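Local coordinates for protocadherin gamma-B3 (Homo sapiens, PDB 5K8R), which probably mediates calcium-dependent cell adhesion and may take part in establishing and maintaining specific neuronal connections in the brain, at residues I107-I112 / Q197-V202; T102-I107 / A123-Q128; I352-K357 / V390-T395; P315-A320 / L402-T407; Q214-V219 / Y300-I305. All coordinates share one frame; numbering follows the deposited sequence.

The five contacts are spread over three cadherin repeats of an elongated extracellular fragment. Along the chain contacts 1 and 2, whose segments alternate, come first in the second repeat; contact 5 follows in the third, and contacts 3 and 4 lie in the fourth, 3 nested within the loop closed by 4. Contacts 1 and 2 share Ile107, their centres about 12 Å apart; contacts 3 and 4, about 7 Å apart, meet where strands 387-396 and 403-413 pair. Contact 5 stands about 44 Å from contact 1 and 42 Å from contact 4, centre to centre. Each repeat is thus closed by its own strand pairings, in a row of sandwiches joined at calcium sites. Contacts 2, 4 and 5 also reach the second subunit.

Contact 1 of 5, residues I107-I112 / Q197-V202; sequences ITELEI and QIRVIV
With CG anti to the backbone N (chi1 174°) and NE swung round by the bend at chi3 (56°), Arg199 brings its guanidinium to Glu109, whose extended side chain lies beside it. The grip is side-on and falls on a single oxygen: Glu109 OE2 accepts from Arg199 NH2 at 2.8 Å and from Arg199 NE at 3.1 Å. OE2 sits in the guanidinium plane, whereas the carboxylate plane stands 89° to it. Arg199 NH1 comes within 3.5 Å of Ile107 CG2. On the other side of the sheet Leu110 CD2 meets Val200 CG2 at 4.0 Å, and Phe148 packs against Ile112 and Val200. Backbone hydrogen bonds of the parallel pair, such as Thr108 N to Gln197 O at 2.8 Å, join the strands. An alanine at Arg199 would probably leave the Glu109 carboxylate without its charge partner and uncover Ile107 CG2. Backbone bonds thus hold edge strand 107-113 to strand 193-203, with an ion pair added on one face and apolar contacts on the other.

Contact 2 of 5, residues T102-I107 / A123-Q128; sequences TFSQNI and ALESAQ
Thr102 and Gln128 form a single antiparallel bridge of the hydrogen-bonded kind, between two segments that are otherwise irregular. Thr102 N donates to Gln128 O over 2.9 Å along a bent path (135°), while the return bond from Gln128 N to Thr102 O, also 2.9 Å, is nearly straight at 173°. Next to the bridge, Phe103 turns its ring toward Ala127: Ala127 CB stands over one face, 4.1 Å from the centroid, in a CH-pi contact. At the ring edge, near its plane, Phe103 CE2 lies 3.4 Å from Glu125 O. The Phe103 ring also packs on Cys194 and Thr196 of strand 193-203 and on Leu182 of strand 177-186. Farther along, Glu125, extended beyond CG, reaches back to Ser104 and Gln105. Ser104 OG donates to Glu125 OE2, though the modelled length is too short to be trusted. A water accepts from Gln105 N at 3.0 Å and donates to Glu125 OE1 at 2.9 Å, linking the carboxylate to the backbone of Gln105. Ser126 N, in turn, bonds Asn253 of the second subunit. The chain thus touches the 123-128 segment first and then, from Ile107, runs parallel to strand 193-203, consistent with the split first strand of a cadherin repeat, whose two halves pair with different neighbours.

Contact 3 of 5, residues I352-K357 / V390-T395; sequences ILCQLK and VTITAT
The carbonyl group of Gln355 is met by Thr393 in two directions. Thr393 N approaches nearly along the C=O axis at 2.9 Å from Gln355 O, whereas Thr393 OG1 stands well above the carbonyl plane, 63° out of it, and donates to the same Gln355 O at 3.1 Å. OG1 is placed there by a chi1 of 57°, which sets it between the backbone N and the carbonyl carbon of its own residue. It also lies against the side chain of Gln355, 3.2 Å from Gln355 CG. Gln355 N returns a bond to Thr393 O, and Leu353 and Thr395 form a second hydrogen-bonded antiparallel pair. The opposite face of the sheet is apolar: Leu356 CD1 touches Ile392 CD1 at 3.6 Å and Val390 CG1 at 3.7 Å, while Cys354 SG rests 3.6 Å from Ile392 CG2. Ile364 and Ile339, from strands 362-366 and 335-342, close over this face. On the Thr393 side, Lys357 CE runs beside Thr391 CG2 at 3.7 Å, and Thr391 OG1 bonds Thr407 OG1. An alanine at Thr393, lacking OG1, would probably leave Gln355 O held by only the backbone N-H of these two donors and open a gap beside Gln355 CG. Edge strand 352-357 is therefore fastened to strand 387-396 by backbone bonds plus one hydroxyl, with apolar groups turned to the interior of the sandwich.

Contact 4 of 5, residues P315-A320 / L402-T407; sequences PEITLA and LSSSKT
The side chains of Lys406 and Leu319 pass alongside one another, running opposite ways, with Leu319 CD1 3.7 Å from Lys406 CG. Beyond that point the lysine bends at chi3 (-69°), and CE comes to 3.2 Å from Ile317 O. Ile317, pointing at the other segment, brings CD1 to 3.7 Å from Ser404 O. Ser404 OG donates to Pro315 O, although the length modelled for this bond is doubtfully short. At the start of both segments Pro315 CD sits 3.5 Å from Leu402 O. Farther out, Leu402 N bonds the carboxylate of Asp396, a calcium ligand, which Pro315 also touches, so this end of the contact adjoins the metal site between repeats. Ile339 and Ala394 pack on Ile317. The short strand segments run 7.0 Å apart at closest, nearly parallel at 18°, and meet through side chains. Strand 316-321 pairs with strand 335-342 in one sheet, while strand 403-413 lies between strands 325-327 and 387-396 in the other, and the contact joins the two sheets of the sandwich.

Contact 5 of 5, residues Q214-V219 / Y300-I305; sequences QDMYRV and YCKVQI
Tyr217 and Val303 pair near the middle of a parallel strand contact characteristic of the Greek-key beta-sandwich of cadherin repeats, in which the later part of the first strand runs alongside the last. Here, in the third repeat, strand 216-222 forms an edge of the sheet next to strand 298-308. Tyr217 N donates to Lys302 O at 3.0 Å, and bonds from Gln304 N to Tyr217 O and from Val219 N to Gln304 O continue the pairing; the bond from Lys302 N to Asp215 O is weak. Tyr217 turns inward. Its ring edge receives the sulfur of Cys301 in an in-plane sulfur-aromatic contact: SG is 3.7 Å from Tyr217 CE2, and the line to it from the ring centroid is 88° off the normal. Gln214 CB lies over one face of the same ring, and Tyr217 OH is hydrogen-bonded to Thr213 OG1. Phe212 and Val234 pack around it. On the other side of the sheet Arg218 and Gln304 run side by side, the CG of each anti to its backbone N. Their guanidinium and amide planes are only 21° apart, and Gln304 NE2 sits over one guanidinium face, 3.6 Å from Arg218 NE. Asp306 holds both polar ends, through a salt bridge to Arg218 NE and a hydrogen bond from Gln304 NE2. Met216, bent at chi2 and chi3, flanks the pair, with SD 3.8 Å from Gln304 CB.

Contact 1 of 5, residues I107-I112 / Q197-V202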
# COMPACT_ATOMS: atom_id res chain seq x y z
N ILE A 107 -27.68 0.63 -4.28
CA ILE A 107 -26.46 -0.15 -4.21
C ILE A 107 -25.39 0.68 -3.51
O ILE A 107 -25.18 1.85 -3.86
CB ILE A 107 -25.97 -0.58 -5.61
CG1 ILE A 107 -27.06 -1.37 -6.34
CG2 ILE A 107 -24.70 -1.42 -5.50
CD1 ILE A 107 -26.64 -1.89 -7.70
N THR A 108 -24.73 0.08 -2.53
CA THR A 108 -23.66 0.72 -1.78
C THR A 108 -22.40 -0.13 -1.87
O THR A 108 -22.45 -1.34 -1.63
CB THR A 108 -24.05 0.92 -0.31
OG1 THR A 108 -25.23 1.74 -0.23
CG2 THR A 108 -22.92 1.60 0.45
N GLU A 109 -21.28 0.49 -2.22
CA GLU A 109 -20.00 -0.20 -2.27
C GLU A 109 -19.26 -0.01 -0.95
O GLU A 109 -19.33 1.05 -0.33
CB GLU A 109 -19.14 0.31 -3.43
CG GLU A 109 -19.63 -0.13 -4.80
CD GLU A 109 -18.65 0.20 -5.90
OE1 GLU A 109 -17.70 0.97 -5.64
OE2 GLU A 109 -18.82 -0.31 -7.03
N LEU A 110 -18.57 -1.04 -0.54
CA LEU A 110 -17.84 -1.03 0.69
C LEU A 110 -16.51 -1.70 0.50
O LEU A 110 -16.47 -2.86 0.20
CB LEU A 110 -18.66 -1.82 1.70
CG LEU A 110 -18.11 -2.03 3.07
CD1 LEU A 110 -17.95 -0.70 3.75
CD2 LEU A 110 -19.07 -2.88 3.84
N GLU A 111 -15.43 -0.97 0.67
CA GLU A 111 -14.08 -1.49 0.51
C GLU A 111 -13.59 -2.04 1.84
O GLU A 111 -13.54 -1.31 2.84
CB GLU A 111 -13.13 -0.41 -0.01
CG GLU A 111 -13.47 0.10 -1.40
CD GLU A 111 -12.23 0.37 -2.24
OE1 GLU A 111 -11.13 -0.04 -1.81
OE2 GLU A 111 -12.36 0.98 -3.32
N ILE A 112 -13.22 -3.32 1.86
CA ILE A 112 -12.71 -3.99 3.04
C ILE A 112 -11.47 -4.79 2.64
O ILE A 112 -11.52 -5.58 1.70
CB ILE A 112 -13.76 -4.92 3.67
CG1 ILE A 112 -14.99 -4.13 4.13
CG2 ILE A 112 -13.16 -5.70 4.83
CD1 ILE A 112 -16.11 -4.99 4.66
N GLN A 197 -28.69 -3.08 -1.69
CA GLN A 197 -27.65 -4.04 -2.00
C GLN A 197 -26.29 -3.47 -1.62
O GLN A 197 -26.01 -2.29 -1.86
CB GLN A 197 -27.67 -4.42 -3.48
CG GLN A 197 -28.91 -5.20 -3.89
CD GLN A 197 -28.92 -5.55 -5.37
OE1 GLN A 197 -28.14 -5.02 -6.15
NE2 GLN A 197 -29.81 -6.47 -5.75
N ILE A 198 -25.45 -4.31 -1.03
CA ILE A 198 -24.12 -3.92 -0.57
C ILE A 198 -23.10 -4.75 -1.33
O ILE A 198 -23.03 -5.97 -1.15
CB ILE A 198 -23.96 -4.10 0.95
CG1 ILE A 198 -25.05 -3.34 1.70
CG2 ILE A 198 -22.58 -3.64 1.39
CD1 ILE A 198 -25.06 -3.61 3.19
N ARG A 199 -22.32 -4.09 -2.18
CA ARG A 199 -21.24 -4.75 -2.92
C ARG A 199 -19.95 -4.54 -2.15
O ARG A 199 -19.31 -3.49 -2.25
CB ARG A 199 -21.14 -4.22 -4.35
CG ARG A 199 -19.95 -4.77 -5.12
CD ARG A 199 -20.04 -4.49 -6.62
NE ARG A 199 -20.20 -3.08 -6.92
CZ ARG A 199 -21.34 -2.52 -7.32
NH1 ARG A 199 -22.43 -3.27 -7.46
NH2 ARG A 199 -21.39 -1.22 -7.58
N VAL A 200 -19.57 -5.54 -1.36
CA VAL A 200 -18.30 -5.52 -0.64
C VAL A 200 -17.19 -5.87 -1.62
O VAL A 200 -17.15 -6.98 -2.16
CB VAL A 200 -18.32 -6.50 0.54
CG1 VAL A 200 -16.96 -6.53 1.22
CG2 VAL A 200 -19.41 -6.11 1.53
N ILE A 201 -16.28 -4.93 -1.85
CA ILE A 201 -15.12 -5.14 -2.71
C ILE A 201 -13.92 -5.38 -1.81
O ILE A 201 -13.60 -4.55 -0.94
CB ILE A 201 -14.89 -3.95 -3.65
CG1 ILE A 201 -13.76 -4.25 -4.64
CG2 ILE A 201 -14.62 -2.68 -2.86
CD1 ILE A 201 -13.67 -3.27 -5.79
N VAL A 202 -13.26 -6.52 -2.00
CA VAL A 202 -12.16 -6.93 -1.13
C VAL A 202 -10.89 -6.22 -1.58
O VAL A 202 -10.38 -6.47 -2.67
CB VAL A 202 -11.98 -8.46 -1.15
CG1 VAL A 202 -10.93 -8.88 -0.12
CG2 VAL A 202 -13.30 -9.16 -0.89

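Contact 2 of 5, residues T102-I107 / A123-Q128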
# COMPACT_ATOMS: atom_id res chain seq x y z
N THR A 102 -36.64 3.81 3.77
CA THR A 102 -35.89 4.07 2.55
C THR A 102 -34.41 4.13 2.86
O THR A 102 -34.00 4.58 3.93
CB THR A 102 -36.35 5.37 1.87
OG1 THR A 102 -35.47 5.68 0.78
CG2 THR A 102 -36.35 6.52 2.87
N PHE A 103 -33.60 3.67 1.91
CA PHE A 103 -32.16 3.83 1.94
C PHE A 103 -31.74 4.94 0.98
O PHE A 103 -32.45 5.27 0.03
CB PHE A 103 -31.45 2.52 1.59
CG PHE A 103 -31.50 1.49 2.67
CD1 PHE A 103 -32.45 0.47 2.64
CD2 PHE A 103 -30.61 1.53 3.73
CE1 PHE A 103 -32.50 -0.48 3.64
CE2 PHE A 103 -30.66 0.58 4.74
CZ PHE A 103 -31.60 -0.43 4.69
N SER A 104 -30.56 5.50 1.23
CA SER A 104 -30.09 6.62 0.42
C SER A 104 -29.83 6.18 -1.02
O SER A 104 -30.14 6.92 -1.97
CB SER A 104 -28.82 7.22 1.03
OG SER A 104 -29.07 7.71 2.33
N GLN A 105 -29.26 4.99 -1.21
CA GLN A 105 -28.98 4.48 -2.54
C GLN A 105 -29.30 2.99 -2.59
O GLN A 105 -29.22 2.29 -1.58
CB GLN A 105 -27.51 4.72 -2.93
CG GLN A 105 -26.50 4.24 -1.91
CD GLN A 105 -25.08 4.63 -2.27
OE1 GLN A 105 -24.85 5.36 -3.24
NE2 GLN A 105 -24.12 4.16 -1.49
N ASN A 106 -29.66 2.53 -3.78
CA ASN A 106 -30.05 1.13 -3.94
C ASN A 106 -28.85 0.20 -3.81
O ASN A 106 -28.97 -0.91 -3.28
CB ASN A 106 -30.74 0.93 -5.30
CG ASN A 106 -31.98 1.78 -5.45
OD1 ASN A 106 -32.10 2.55 -6.40
ND2 ASN A 106 -32.91 1.65 -4.51
N ILE A 107 -27.68 0.63 -4.28
CA ILE A 107 -26.46 -0.15 -4.21
C ILE A 107 -25.39 0.68 -3.51
O ILE A 107 -25.18 1.85 -3.86
CB ILE A 107 -25.97 -0.58 -5.61
CG1 ILE A 107 -27.06 -1.37 -6.34
CG2 ILE A 107 -24.70 -1.42 -5.50
CD1 ILE A 107 -26.64 -1.89 -7.70
N ALA A 123 -19.53 -0.14 9.76
CA ALA A 123 -20.76 0.63 9.87
C ALA A 123 -21.59 0.53 8.60
O ALA A 123 -21.06 0.59 7.48
CB ALA A 123 -20.45 2.09 10.18
N LEU A 124 -22.90 0.37 8.77
CA LEU A 124 -23.85 0.35 7.67
C LEU A 124 -24.79 1.54 7.78
O LEU A 124 -25.15 1.95 8.89
CB LEU A 124 -24.65 -0.95 7.65
CG LEU A 124 -23.88 -2.21 7.26
CD1 LEU A 124 -24.81 -3.41 7.22
CD2 LEU A 124 -23.19 -2.02 5.92
N GLU A 125 -25.18 2.09 6.64
CA GLU A 125 -26.12 3.21 6.64
C GLU A 125 -27.49 2.73 7.09
O GLU A 125 -28.01 1.73 6.58
CB GLU A 125 -26.20 3.84 5.25
CG GLU A 125 -27.22 4.96 5.16
CD GLU A 125 -27.08 5.78 3.90
OE1 GLU A 125 -26.54 5.25 2.90
OE2 GLU A 125 -27.50 6.95 3.91
N SER A 126 -28.08 3.45 8.04
CA SER A 126 -29.40 3.10 8.54
C SER A 126 -30.48 3.59 7.59
O SER A 126 -30.27 4.48 6.76
CB SER A 126 -29.61 3.70 9.94
OG SER A 126 -30.85 3.29 10.48
N ALA A 127 -31.66 2.99 7.72
CA ALA A 127 -32.80 3.39 6.91
C ALA A 127 -33.51 4.58 7.55
O ALA A 127 -33.43 4.81 8.76
CB ALA A 127 -33.78 2.23 6.73
N GLN A 128 -34.19 5.36 6.71
CA GLN A 128 -34.94 6.52 7.16
C GLN A 128 -36.43 6.30 6.92
O GLN A 128 -36.84 5.62 5.98
CB GLN A 128 -34.48 7.79 6.44
CG GLN A 128 -33.07 8.22 6.79
CD GLN A 128 -32.71 9.57 6.22
OE1 GLN A 128 -33.51 10.20 5.52
NE2 GLN A 128 -31.50 10.04 6.52
O HOH W 1 -28.22 3.53 1.22

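Contact 3 of 5, residues I352-K357 / V390-T395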
# COMPACT_ATOMS: atom_id res chain seq x y z
N ILE A 352 46.99 -33.98 -28.97
CA ILE A 352 47.92 -33.40 -29.93
C ILE A 352 48.61 -34.51 -30.71
O ILE A 352 49.13 -35.46 -30.11
CB ILE A 352 48.97 -32.51 -29.23
CG1 ILE A 352 48.28 -31.40 -28.44
CG2 ILE A 352 49.93 -31.92 -30.25
CD1 ILE A 352 49.23 -30.52 -27.68
N LEU A 353 48.62 -34.38 -32.03
CA LEU A 353 49.43 -35.21 -32.91
C LEU A 353 50.58 -34.35 -33.44
O LEU A 353 50.35 -33.33 -34.09
CB LEU A 353 48.61 -35.77 -34.06
CG LEU A 353 49.40 -36.47 -35.18
CD1 LEU A 353 50.20 -37.63 -34.62
CD2 LEU A 353 48.47 -36.93 -36.29
N CYS A 354 51.81 -34.76 -33.14
CA CYS A 354 53.01 -34.04 -33.53
C CYS A 354 53.76 -34.84 -34.58
O CYS A 354 54.05 -36.02 -34.38
CB CYS A 354 53.91 -33.77 -32.32
SG CYS A 354 55.49 -33.00 -32.71
N GLN A 355 54.07 -34.20 -35.71
CA GLN A 355 54.70 -34.89 -36.82
C GLN A 355 55.74 -33.98 -37.48
O GLN A 355 55.78 -32.77 -37.25
CB GLN A 355 53.65 -35.35 -37.85
CG GLN A 355 52.63 -34.30 -38.21
CD GLN A 355 51.49 -34.86 -39.04
OE1 GLN A 355 51.37 -36.08 -39.20
NE2 GLN A 355 50.65 -33.98 -39.58
N LEU A 356 56.57 -34.61 -38.30
CA LEU A 356 57.71 -33.97 -38.95
C LEU A 356 57.42 -33.83 -40.44
O LEU A 356 57.15 -34.83 -41.12
CB LEU A 356 58.98 -34.78 -38.72
CG LEU A 356 60.32 -34.18 -39.16
CD1 LEU A 356 60.24 -32.67 -39.23
CD2 LEU A 356 61.43 -34.62 -38.21
N LYS A 357 57.47 -32.60 -40.95
CA LYS A 357 57.18 -32.31 -42.35
C LYS A 357 58.50 -32.16 -43.11
O LYS A 357 59.24 -31.20 -42.89
CB LYS A 357 56.33 -31.05 -42.48
CG LYS A 357 55.96 -30.70 -43.91
CD LYS A 357 55.30 -29.33 -43.99
CE LYS A 357 56.27 -28.22 -43.61
NZ LYS A 357 55.65 -26.87 -43.71
N VAL A 390 64.43 -27.73 -40.04
CA VAL A 390 63.48 -28.76 -39.62
C VAL A 390 62.19 -28.09 -39.17
O VAL A 390 62.20 -27.28 -38.24
CB VAL A 390 64.08 -29.63 -38.50
CG1 VAL A 390 63.04 -30.61 -37.98
CG2 VAL A 390 65.31 -30.37 -39.01
N THR A 391 61.09 -28.44 -39.82
CA THR A 391 59.77 -27.90 -39.50
C THR A 391 58.96 -28.96 -38.76
O THR A 391 58.72 -30.04 -39.30
CB THR A 391 59.04 -27.45 -40.76
OG1 THR A 391 59.75 -26.36 -41.37
CG2 THR A 391 57.63 -27.00 -40.42
N ILE A 392 58.55 -28.63 -37.54
CA ILE A 392 57.72 -29.51 -36.72
C ILE A 392 56.29 -28.98 -36.74
O ILE A 392 56.07 -27.78 -36.57
CB ILE A 392 58.25 -29.60 -35.28
CG1 ILE A 392 59.71 -30.06 -35.28
CG2 ILE A 392 57.40 -30.54 -34.45
CD1 ILE A 392 59.92 -31.44 -35.87
N THR A 393 55.33 -29.88 -36.96
CA THR A 393 53.92 -29.50 -37.02
C THR A 393 53.14 -30.21 -35.93
O THR A 393 53.43 -31.37 -35.61
CB THR A 393 53.32 -29.83 -38.39
OG1 THR A 393 53.47 -31.23 -38.67
CG2 THR A 393 54.00 -29.02 -39.49
N ALA A 394 52.16 -29.52 -35.36
CA ALA A 394 51.29 -30.07 -34.34
C ALA A 394 49.85 -29.78 -34.70
O ALA A 394 49.51 -28.64 -35.07
CB ALA A 394 51.62 -29.50 -32.95
N THR A 395 48.99 -30.79 -34.60
CA THR A 395 47.58 -30.65 -34.93
C THR A 395 46.75 -31.34 -33.87
O THR A 395 47.03 -32.48 -33.50
CB THR A 395 47.27 -31.25 -36.31
OG1 THR A 395 48.14 -30.67 -37.29
CG2 THR A 395 45.83 -30.99 -36.70

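Contact 4 of 5, residues P315-A320 / L402-T407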
# COMPACT_ATOMS: atom_id res chain seq x y z
N PRO A 315 47.31 -25.80 -30.99
CA PRO A 315 48.42 -26.45 -30.27
C PRO A 315 49.68 -25.61 -30.33
O PRO A 315 49.92 -24.86 -31.28
CB PRO A 315 48.60 -27.78 -31.03
CG PRO A 315 47.29 -28.01 -31.71
CD PRO A 315 46.78 -26.64 -32.07
N GLU A 316 50.48 -25.73 -29.27
CA GLU A 316 51.72 -24.98 -29.15
C GLU A 316 52.92 -25.92 -29.11
O GLU A 316 52.87 -26.99 -28.48
CB GLU A 316 51.70 -24.10 -27.90
CG GLU A 316 52.93 -23.23 -27.73
CD GLU A 316 52.85 -22.34 -26.50
OE1 GLU A 316 51.75 -21.82 -26.22
OE2 GLU A 316 53.89 -22.16 -25.83
N ILE A 317 53.98 -25.52 -29.78
CA ILE A 317 55.22 -26.29 -29.84
C ILE A 317 56.33 -25.49 -29.18
O ILE A 317 56.49 -24.29 -29.45
CB ILE A 317 55.59 -26.63 -31.30
CG1 ILE A 317 54.41 -27.29 -32.01
CG2 ILE A 317 56.81 -27.53 -31.34
CD1 ILE A 317 54.66 -27.53 -33.49
N THR A 318 57.09 -26.15 -28.32
CA THR A 318 58.27 -25.57 -27.69
C THR A 318 59.48 -26.44 -28.02
O THR A 318 59.39 -27.67 -27.95
CB THR A 318 58.10 -25.45 -26.18
OG1 THR A 318 56.88 -24.76 -25.89
CG2 THR A 318 59.26 -24.67 -25.57
N LEU A 319 60.59 -25.81 -28.39
CA LEU A 319 61.75 -26.53 -28.88
C LEU A 319 62.98 -26.22 -28.04
O LEU A 319 63.11 -25.14 -27.47
CB LEU A 319 62.03 -26.17 -30.35
CG LEU A 319 60.90 -26.49 -31.33
CD1 LEU A 319 61.28 -26.08 -32.75
CD2 LEU A 319 60.55 -27.97 -31.27
N ALA A 320 63.87 -27.21 -27.96
CA ALA A 320 65.16 -27.04 -27.31
C ALA A 320 66.22 -27.78 -28.12
O ALA A 320 65.90 -28.67 -28.92
CB ALA A 320 65.14 -27.56 -25.86
N LEU A 402 42.71 -27.70 -35.32
CA LEU A 402 43.63 -26.58 -35.41
C LEU A 402 45.07 -27.09 -35.36
O LEU A 402 45.34 -28.17 -34.81
CB LEU A 402 43.40 -25.56 -34.29
CG LEU A 402 42.28 -24.54 -34.48
CD1 LEU A 402 40.90 -25.18 -34.38
CD2 LEU A 402 42.41 -23.41 -33.47
N SER A 403 45.98 -26.32 -35.94
CA SER A 403 47.36 -26.75 -36.07
C SER A 403 48.29 -25.55 -35.95
O SER A 403 47.86 -24.40 -35.96
CB SER A 403 47.59 -27.48 -37.39
OG SER A 403 47.30 -26.64 -38.49
N SER A 404 49.58 -25.85 -35.82
CA SER A 404 50.62 -24.83 -35.78
C SER A 404 51.94 -25.47 -36.17
O SER A 404 52.13 -26.68 -36.02
CB SER A 404 50.72 -24.19 -34.39
OG SER A 404 51.09 -25.14 -33.41
N SER A 405 52.85 -24.64 -36.69
CA SER A 405 54.15 -25.09 -37.14
C SER A 405 55.25 -24.27 -36.48
O SER A 405 55.04 -23.12 -36.11
CB SER A 405 54.29 -24.99 -38.67
OG SER A 405 53.31 -25.77 -39.33
N LYS A 406 56.42 -24.89 -36.33
CA LYS A 406 57.59 -24.19 -35.81
C LYS A 406 58.83 -24.79 -36.45
O LYS A 406 59.02 -26.01 -36.41
CB LYS A 406 57.66 -24.29 -34.28
CG LYS A 406 58.79 -23.48 -33.67
CD LYS A 406 58.59 -23.31 -32.17
CE LYS A 406 57.41 -22.39 -31.87
NZ LYS A 406 57.64 -21.01 -32.37
N THR A 407 59.66 -23.94 -37.04
CA THR A 407 60.84 -24.36 -37.78
C THR A 407 62.10 -23.93 -37.04
O THR A 407 62.24 -22.76 -36.67
CB THR A 407 60.83 -23.77 -39.19
OG1 THR A 407 59.68 -24.24 -39.91
CG2 THR A 407 62.09 -24.17 -39.95

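Contact 5 of 5, residues Q214-V219 / Y300-I305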
# COMPACT_ATOMS: atom_id res chain seq x y z
N GLN A 214 10.89 -22.33 -10.80
CA GLN A 214 11.90 -23.35 -10.54
C GLN A 214 12.85 -22.85 -9.46
O GLN A 214 13.19 -21.67 -9.43
CB GLN A 214 12.70 -23.70 -11.80
CG GLN A 214 11.87 -24.21 -12.97
CD GLN A 214 12.71 -24.48 -14.20
OE1 GLN A 214 13.94 -24.51 -14.13
NE2 GLN A 214 12.05 -24.68 -15.34
N ASP A 215 13.27 -23.76 -8.58
CA ASP A 215 14.30 -23.44 -7.60
C ASP A 215 15.70 -23.51 -8.19
O ASP A 215 16.67 -23.21 -7.48
CB ASP A 215 14.19 -24.39 -6.40
CG ASP A 215 12.94 -24.16 -5.59
OD1 ASP A 215 12.48 -23.00 -5.51
OD2 ASP A 215 12.41 -25.14 -5.02
N MET A 216 15.83 -23.89 -9.46
CA MET A 216 17.13 -23.98 -10.12
C MET A 216 16.91 -23.91 -11.62
O MET A 216 16.14 -24.70 -12.17
CB MET A 216 17.85 -25.28 -9.74
CG MET A 216 19.01 -25.65 -10.65
SD MET A 216 20.38 -24.48 -10.56
CE MET A 216 20.97 -24.79 -8.90
N TYR A 217 17.59 -22.97 -12.27
CA TYR A 217 17.54 -22.81 -13.72
C TYR A 217 18.91 -23.19 -14.28
O TYR A 217 19.84 -22.38 -14.24
CB TYR A 217 17.15 -21.39 -14.11
CG TYR A 217 15.79 -20.95 -13.61
CD1 TYR A 217 14.64 -21.22 -14.34
CD2 TYR A 217 15.66 -20.27 -12.41
CE1 TYR A 217 13.40 -20.83 -13.89
CE2 TYR A 217 14.42 -19.86 -11.95
CZ TYR A 217 13.29 -20.15 -12.69
OH TYR A 217 12.06 -19.75 -12.24
N ARG A 218 19.03 -24.41 -14.79
CA ARG A 218 20.28 -24.91 -15.33
C ARG A 218 20.25 -24.89 -16.85
O ARG A 218 19.22 -25.19 -17.46
CB ARG A 218 20.57 -26.32 -14.82
CG ARG A 218 21.98 -26.81 -15.13
CD ARG A 218 22.28 -28.14 -14.45
NE ARG A 218 23.66 -28.56 -14.66
CZ ARG A 218 24.18 -29.67 -14.16
NH1 ARG A 218 23.44 -30.48 -13.40
NH2 ARG A 218 25.45 -29.99 -14.40
N VAL A 219 21.38 -24.54 -17.46
CA VAL A 219 21.48 -24.44 -18.91
C VAL A 219 22.94 -24.60 -19.29
O VAL A 219 23.84 -24.29 -18.50
CB VAL A 219 20.90 -23.09 -19.42
CG1 VAL A 219 21.77 -21.94 -18.97
CG2 VAL A 219 20.74 -23.10 -20.93
N TYR A 300 13.90 -16.47 -3.39
CA TYR A 300 15.27 -16.71 -3.80
C TYR A 300 15.38 -18.03 -4.54
O TYR A 300 14.85 -19.05 -4.08
CB TYR A 300 16.21 -16.70 -2.58
CG TYR A 300 16.23 -15.39 -1.84
CD1 TYR A 300 15.31 -15.12 -0.83
CD2 TYR A 300 17.16 -14.41 -2.15
CE1 TYR A 300 15.32 -13.92 -0.15
CE2 TYR A 300 17.18 -13.20 -1.48
CZ TYR A 300 16.26 -12.96 -0.48
OH TYR A 300 16.27 -11.76 0.19
N CYS A 301 16.06 -18.01 -5.68
CA CYS A 301 16.34 -19.21 -6.46
C CYS A 301 17.80 -19.16 -6.90
O CYS A 301 18.54 -18.24 -6.55
CB CYS A 301 15.40 -19.34 -7.66
SG CYS A 301 15.70 -18.14 -8.98
N LYS A 302 18.21 -20.16 -7.67
CA LYS A 302 19.58 -20.25 -8.15
C LYS A 302 19.58 -20.48 -9.66
O LYS A 302 18.61 -20.95 -10.25
CB LYS A 302 20.36 -21.37 -7.45
CG LYS A 302 20.61 -21.11 -5.97
CD LYS A 302 21.53 -22.16 -5.37
CE LYS A 302 21.82 -21.86 -3.91
NZ LYS A 302 22.77 -22.85 -3.32
N VAL A 303 20.71 -20.12 -10.28
CA VAL A 303 20.91 -20.24 -11.71
C VAL A 303 22.29 -20.85 -11.93
O VAL A 303 23.29 -20.33 -11.44
CB VAL A 303 20.80 -18.89 -12.43
CG1 VAL A 303 21.46 -18.95 -13.79
CG2 VAL A 303 19.34 -18.47 -12.55
N GLN A 304 22.34 -21.96 -12.67
CA GLN A 304 23.59 -22.64 -12.98
C GLN A 304 23.80 -22.59 -14.49
O GLN A 304 23.05 -23.21 -15.25
CB GLN A 304 23.59 -24.08 -12.47
CG GLN A 304 24.91 -24.81 -12.69
CD GLN A 304 24.97 -26.14 -11.97
OE1 GLN A 304 24.16 -26.43 -11.09
NE2 GLN A 304 25.94 -26.97 -12.35
N ILE A 305 24.83 -21.86 -14.91
CA ILE A 305 25.19 -21.72 -16.32
C ILE A 305 26.46 -22.53 -16.54
O ILE A 305 27.54 -22.13 -16.10
CB ILE A 305 25.38 -20.26 -16.72
CG1 ILE A 305 24.13 -19.44 -16.37
CG2 ILE A 305 25.70 -20.15 -18.20
CD1 ILE A 305 24.30 -17.95 -16.57